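Long-range contacts in ketosynthase (Streptomyces sp. MSC090213JE08, PDB 6KXD), which probably acts as a chain-length-factor-type partner of a ketosynthase in the highly reducing type II polyketide synthase that makes ishigamide: residues B[176-181]-B[330-335]; B[227-232]-B[325-330]. One frame throughout, in Å; residues are numbered along the deposited sequence.

Contact 1: residues B[176-181]-B[330-335]. With EDO (1,2-ethanediol), chain D.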
ATOM      1  N   GLY B 176       2.263   6.416  -2.584  1.00 37.39           N
ATOM      2  CA  GLY B 176       1.947   7.292  -3.692  1.00 35.50           C
ATOM      3  C   GLY B 176       2.286   8.728  -3.410  1.00 36.43           C
ATOM      4  O   GLY B 176       2.155   9.588  -4.283  1.00 36.48           O
ATOM      5  N   GLY B 177       2.674   9.047  -2.173  1.00 33.36           N
ATOM      6  CA  GLY B 177       3.057  10.395  -1.875  1.00 35.62           C
ATOM      7  C   GLY B 177       1.917  11.380  -2.087  1.00 38.89           C
ATOM      8  O   GLY B 177       0.808  11.209  -1.573  1.00 33.61           O
ATOM      9  N   ARG B 178       2.154  12.461  -2.848  1.00 32.97           N
ATOM     10  CA  ARG B 178       1.130  13.473  -2.951  1.00 37.87           C
ATOM     11  C   ARG B 178      -0.190  12.967  -3.556  1.00 36.61           C
ATOM     12  O   ARG B 178      -1.231  13.571  -3.304  1.00 40.58           O
ATOM     13  CB  ARG B 178       1.619  14.622  -3.817  1.00 40.41           C
ATOM     14  CG  ARG B 178       2.868  15.262  -3.280  1.00 40.55           C
ATOM     15  CD  ARG B 178       2.879  16.730  -3.657  1.00 42.88           C
ATOM     16  NE  ARG B 178       4.207  17.225  -3.400  1.00 45.85           N
ATOM     17  CZ  ARG B 178       5.254  17.003  -4.196  1.00 49.69           C
ATOM     18  NH1 ARG B 178       5.090  16.445  -5.395  1.00 47.56           N
ATOM     19  NH2 ARG B 178       6.461  17.373  -3.797  1.00 49.47           N
ATOM     20  N   VAL B 179      -0.161  11.893  -4.349  1.00 34.45           N
ATOM     21  CA  VAL B 179      -1.386  11.419  -4.978  1.00 34.86           C
ATOM     22  C   VAL B 179      -2.066  10.401  -4.058  1.00 34.88           C
ATOM     23  O   VAL B 179      -3.141   9.912  -4.418  1.00 35.45           O
ATOM     24  CB  VAL B 179      -1.181  10.816  -6.356  1.00 36.35           C
ATOM     25  CG1 VAL B 179      -0.631  11.872  -7.288  1.00 36.47           C
ATOM     26  CG2 VAL B 179      -0.331   9.553  -6.311  1.00 38.22           C
ATOM     27  N   SER B 180      -1.414  10.038  -2.940  1.00 36.27           N
ATOM     28  CA  SER B 180      -1.835   8.851  -2.187  1.00 32.62           C
ATOM     29  C   SER B 180      -3.264   9.040  -1.635  1.00 31.70           C
ATOM     30  O   SER B 180      -3.992   8.052  -1.480  1.00 33.00           O
ATOM     31  CB  SER B 180      -0.870   8.489  -1.048  1.00 32.05           C
ATOM     32  OG  SER B 180      -0.913   9.532  -0.087  1.00 34.89           O
ATOM     33  N   GLY B 181      -3.627  10.252  -1.239  1.00 33.79           N
ATOM     34  CA  GLY B 181      -5.020  10.504  -0.748  1.00 35.58           C
ATOM     35  C   GLY B 181      -6.055  10.205  -1.815  1.00 35.44           C
ATOM     36  O   GLY B 181      -7.133   9.693  -1.530  1.00 34.51           O
ATOM     37  N   ALA B 330       2.323  13.156   1.534  1.00 36.18           N
ATOM     38  CA  ALA B 330       1.182  12.283   1.360  1.00 37.41           C
ATOM     39  C   ALA B 330      -0.111  12.961   1.821  1.00 35.05           C
ATOM     40  O   ALA B 330      -1.187  12.514   1.409  1.00 37.20           O
ATOM     41  CB  ALA B 330       1.377  10.959   2.066  1.00 33.85           C
ATOM     42  N   ALA B 331      -0.011  13.914   2.747  1.00 33.74           N
ATOM     43  CA  ALA B 331      -1.198  14.549   3.255  1.00 38.76           C
ATOM     44  C   ALA B 331      -1.822  15.419   2.156  1.00 37.72           C
ATOM     45  O   ALA B 331      -2.997  15.733   2.237  1.00 36.89           O
ATOM     46  CB  ALA B 331      -0.915  15.354   4.499  1.00 38.92           C
ATOM     47  N   SER B 332      -1.005  15.806   1.167  1.00 36.91           N
ATOM     48  CA  SER B 332      -1.419  16.805   0.195  1.00 38.44           C
ATOM     49  C   SER B 332      -2.870  16.640  -0.268  1.00 36.80           C
ATOM     50  O   SER B 332      -3.602  17.583  -0.114  1.00 37.14           O
ATOM     51  CB  SER B 332      -0.462  16.873  -0.965  1.00 43.93           C
ATOM     52  OG  SER B 332      -0.861  17.955  -1.758  1.00 51.95           O
ATOM     53  N   ALA B 333      -3.247  15.530  -0.930  1.00 34.93           N
ATOM     54  CA  ALA B 333      -4.536  15.506  -1.622  1.00 36.44           C
ATOM     55  C   ALA B 333      -5.668  15.540  -0.604  1.00 37.83           C
ATOM     56  O   ALA B 333      -6.713  16.044  -0.892  1.00 36.14           O
ATOM     57  CB  ALA B 333      -4.689  14.329  -2.561  1.00 37.70           C
ATOM     58  N   SER B 334      -5.429  14.984   0.595  1.00 37.35           N
ATOM     59  CA  SER B 334      -6.446  15.021   1.615  1.00 36.60           C
ATOM     60  C   SER B 334      -6.647  16.460   2.109  1.00 38.08           C
ATOM     61  O   SER B 334      -7.775  16.899   2.331  1.00 38.04           O
ATOM     62  CB  SER B 334      -6.086  14.054   2.738  1.00 36.47           C
ATOM     63  OG  SER B 334      -6.068  12.750   2.244  1.00 37.93           O
ATOM     64  N   PHE B 335      -5.558  17.196   2.289  1.00 37.05           N
ATOM     65  CA  PHE B 335      -5.637  18.598   2.663  1.00 35.86           C
ATOM     66  C   PHE B 335      -6.323  19.369   1.543  1.00 34.49           C
ATOM     67  O   PHE B 335      -7.156  20.213   1.825  1.00 37.58           O
ATOM     68  CB  PHE B 335      -4.285  19.184   2.973  1.00 33.01           C
ATOM     69  CG  PHE B 335      -3.688  18.758   4.278  1.00 32.74           C
ATOM     70  CD1 PHE B 335      -4.451  18.091   5.223  1.00 39.66           C
ATOM     71  CD2 PHE B 335      -2.390  19.063   4.572  1.00 37.22           C
ATOM     72  CE1 PHE B 335      -3.898  17.717   6.434  1.00 38.02           C
ATOM     73  CE2 PHE B 335      -1.833  18.679   5.777  1.00 37.53           C
ATOM     74  CZ  PHE B 335      -2.607  18.049   6.714  1.00 39.68           C
TER
HETATM   75  C1  EDO D 402       7.793  16.192  -9.260  1.00 59.41           C
HETATM   76  O1  EDO D 402       7.092  16.632  -8.068  1.00 52.24           O
HETATM   77  C2  EDO D 402       9.292  16.493  -9.384  1.00 60.13           C
HETATM   78  O2  EDO D 402       9.424  17.003 -10.708  1.00 61.08           O
HETATM   79  O   HOH W   1      -2.219  12.804  -0.993  1.00 34.59           O
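G177 and A330 meet where the two buried helices of the thiolase fold, 180-193 and 332-344, are brought together by the turns leading into them. The turn into helix 180-193 is where active ketosynthases carry their nucleophilic cysteine; by sequence R178 probably occupies that position, consistent with a chain-length factor. The carbonyl of G177 is held by two hydrogen bonds, from S180 N and S180 OG (OG to O 2.8 Å), and A330 CA adds a C-H...O contact from across, CA to O 3.1 Å and 167° at the hydrogen. Positive phi at G177 suits a residue without a side chain. R178 leans outward. Its CB rests 4.2 Å from CB of S332, and CG is anti to the carbonyl carbon (chi1 -59°). From there the chain bends at chi2 and packs on A295. At the tip, NH2 makes a salt bridge with D327, while NH1 is held by V360 O and adds a weak bond of 3.3 Å to O1 of an ethanediol. Small residues let the backbones close up: A333 CB packs on R178 O, and G181 leaves room for S334 OG, itself bonded to S204. One water accepts from G181 N and A333 N, 2.9 Å from each, and lies 2.6 Å from both R178 O and A330 O; S204 also bonds A330 O, and acceptors outnumber the water's protons.

Contact 2: residues B[227-232]-B[325-330]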
ATOM      1  N   PRO B 227      13.013  22.501   0.326  1.00 61.19           N
ATOM      2  CA  PRO B 227      11.584  22.813   0.295  1.00 60.41           C
ATOM      3  C   PRO B 227      11.020  23.164   1.685  1.00 49.72           C
ATOM      4  O   PRO B 227      11.501  22.691   2.727  1.00 49.39           O
ATOM      5  CB  PRO B 227      10.968  21.534  -0.294  1.00 61.98           C
ATOM      6  CG  PRO B 227      11.945  20.447   0.076  1.00 61.43           C
ATOM      7  CD  PRO B 227      13.308  21.100  -0.016  1.00 58.51           C
ATOM      8  N   LEU B 228      10.003  24.014   1.685  1.00 47.36           N
ATOM      9  CA  LEU B 228       9.178  24.203   2.850  1.00 48.06           C
ATOM     10  C   LEU B 228       8.323  22.936   3.034  1.00 46.23           C
ATOM     11  O   LEU B 228       7.496  22.625   2.176  1.00 42.11           O
ATOM     12  CB  LEU B 228       8.278  25.419   2.660  1.00 47.55           C
ATOM     13  CG  LEU B 228       7.470  25.775   3.898  1.00 46.83           C
ATOM     14  CD1 LEU B 228       8.375  25.852   5.124  1.00 47.24           C
ATOM     15  CD2 LEU B 228       6.671  27.058   3.712  1.00 51.34           C
ATOM     16  N   LEU B 229       8.530  22.227   4.141  1.00 42.01           N
ATOM     17  CA  LEU B 229       7.841  20.941   4.347  1.00 45.60           C
ATOM     18  C   LEU B 229       6.784  21.128   5.431  1.00 46.30           C
ATOM     19  O   LEU B 229       7.018  21.779   6.436  1.00 46.16           O
ATOM     20  CB  LEU B 229       8.854  19.876   4.761  1.00 50.02           C
ATOM     21  CG  LEU B 229       9.839  19.474   3.665  1.00 48.55           C
ATOM     22  CD1 LEU B 229      10.910  18.547   4.208  1.00 46.41           C
ATOM     23  CD2 LEU B 229       9.097  18.820   2.499  1.00 49.55           C
ATOM     24  N   GLY B 230       5.659  20.463   5.212  1.00 38.64           N
ATOM     25  CA  GLY B 230       4.568  20.437   6.161  1.00 40.13           C
ATOM     26  C   GLY B 230       4.248  19.009   6.529  1.00 43.41           C
ATOM     27  O   GLY B 230       4.921  18.037   6.125  1.00 45.98           O
ATOM     28  N   GLU B 231       3.223  18.870   7.348  1.00 38.70           N
ATOM     29  CA  GLU B 231       2.885  17.570   7.802  1.00 38.33           C
ATOM     30  C   GLU B 231       1.415  17.568   8.194  1.00 35.29           C
ATOM     31  O   GLU B 231       0.799  18.617   8.446  1.00 37.14           O
ATOM     32  CB  GLU B 231       3.751  17.181   9.001  1.00 40.00           C
ATOM     33  CG  GLU B 231       3.542  18.101  10.177  1.00 42.47           C
ATOM     34  CD  GLU B 231       4.076  17.612  11.523  1.00 42.44           C
ATOM     35  OE1 GLU B 231       4.537  16.472  11.587  1.00 40.36           O
ATOM     36  OE2 GLU B 231       4.030  18.388  12.499  1.00 42.76           O
ATOM     37  N   GLY B 232       0.926  16.366   8.429  1.00 34.99           N
ATOM     38  CA  GLY B 232      -0.258  16.192   9.104  1.00 35.91           C
ATOM     39  C   GLY B 232      -1.055  15.048   8.526  1.00 37.19           C
ATOM     40  O   GLY B 232      -0.533  14.162   7.850  1.00 36.87           O
ATOM     41  N   LEU B 325       0.749  25.661   3.421  1.00 44.00           N
ATOM     42  CA  LEU B 325       1.005  24.512   4.343  1.00 41.28           C
ATOM     43  C   LEU B 325       2.381  23.875   4.141  1.00 43.79           C
ATOM     44  O   LEU B 325       2.715  22.890   4.831  1.00 44.81           O
ATOM     45  CB  LEU B 325      -0.059  23.448   4.113  1.00 43.13           C
ATOM     46  CG  LEU B 325      -1.496  23.880   4.370  1.00 45.15           C
ATOM     47  CD1 LEU B 325      -2.424  22.684   4.192  1.00 51.52           C
ATOM     48  CD2 LEU B 325      -1.636  24.494   5.744  1.00 52.94           C
ATOM     49  N   GLY B 326       3.187  24.390   3.225  1.00 42.51           N
ATOM     50  CA  GLY B 326       4.340  23.693   2.783  1.00 42.10           C
ATOM     51  C   GLY B 326       3.959  22.496   1.941  1.00 46.18           C
ATOM     52  O   GLY B 326       2.774  22.274   1.633  1.00 44.29           O
ATOM     53  N   ASP B 327       4.980  21.739   1.556  1.00 45.18           N
ATOM     54  CA  ASP B 327       4.825  20.512   0.844  1.00 43.06           C
ATOM     55  C   ASP B 327       4.435  19.473   1.885  1.00 43.23           C
ATOM     56  O   ASP B 327       5.293  19.102   2.686  1.00 41.93           O
ATOM     57  CB  ASP B 327       6.099  20.101   0.097  1.00 44.34           C
ATOM     58  CG  ASP B 327       5.959  18.817  -0.707  1.00 48.35           C
ATOM     59  OD1 ASP B 327       4.850  18.239  -0.726  1.00 49.23           O
ATOM     60  OD2 ASP B 327       6.938  18.403  -1.324  1.00 49.12           O
ATOM     61  N   THR B 328       3.140  19.118   1.938  1.00 38.39           N
ATOM     62  CA  THR B 328       2.673  18.207   2.991  1.00 37.72           C
ATOM     63  C   THR B 328       2.748  16.754   2.529  1.00 38.55           C
ATOM     64  O   THR B 328       2.253  15.841   3.213  1.00 37.90           O
ATOM     65  CB  THR B 328       1.253  18.568   3.436  1.00 41.12           C
ATOM     66  OG1 THR B 328       0.363  18.488   2.306  1.00 40.83           O
ATOM     67  CG2 THR B 328       1.215  19.948   4.040  1.00 42.70           C
ATOM     68  N   GLY B 329       3.410  16.485   1.403  1.00 38.53           N
ATOM     69  CA  GLY B 329       3.707  15.107   1.090  1.00 37.30           C
ATOM     70  C   GLY B 329       2.419  14.327   0.895  1.00 37.43           C
ATOM     71  O   GLY B 329       1.511  14.775   0.182  1.00 36.23           O
ATOM     72  N   ALA B 330       2.323  13.156   1.534  1.00 36.18           N
ATOM     73  CA  ALA B 330       1.182  12.283   1.360  1.00 37.41           C
ATOM     74  C   ALA B 330      -0.111  12.961   1.821  1.00 35.05           C
ATOM     75  O   ALA B 330      -1.187  12.514   1.409  1.00 37.20           O
ATOM     76  CB  ALA B 330       1.377  10.959   2.066  1.00 33.85           C
TER
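L229 and D327 form a single parallel beta bridge, joining the start of strand 229-240 to the loop that precedes helix 332-344. D327 uses both its backbone polar groups: its N-H points almost straight at L228 O (N to O 2.7 Å, 178° at the hydrogen), and its carbonyl O accepts from G230 N at 2.9 Å, the donor standing well above the carbonyl plane. Bonding on both sides of L229 by one residue is the parallel pattern. Glycines allow the close approach. At G230 the CA comes within 3.3 Å of L325 O, a C-H...O contact for a buried carbonyl oxygen that has no hydrogen-bond partner in the model, and at G326 the CA fits against CG of L228. Positive phi there also suits glycine. Side chains fill in beside the bridge: L229 and D327 run side by side in the same direction, with L229 CD2 4.0 Å from D327 CB, while the methyl CG2 of T328 lies 4.0 Å from both G230 CA and E231 N. The first bond of E231 points away from the loop, and its carboxylate forms a salt bridge with R86 through OE2. In D327, chi1 (-178°) sets CG beside the carbonyl carbon. OD1 accepts from G329 N, 3.1 Å, met from above the carboxylate plane, and the other oxygen belongs to R178. The bond to G329 closes an Asx turn, which with the single parallel bridge leads the loop into the buried helix 332-344 of the thiolase fold.

Along the chain, residues 176-181 come first, entering helix 180-193; they are met by 330-335, so contact 1 closes a loop of 148 intervening residues. Within that loop, the chain starts strand 229-240 at 227-232 and returns to it at 325-330, so contact 2 lies inside the larger closure and does not cross it. The two contacts share A330, the point where the loop of contact 2 passes into the helix of contact 1. F335 packs back on L325 and T328, and A331 CB reaches G232 O. Contact 1 joins the two helix starts, and contact 2 ties the loop before helix 332-344 to strand 229-240, linking the two halves of the fold.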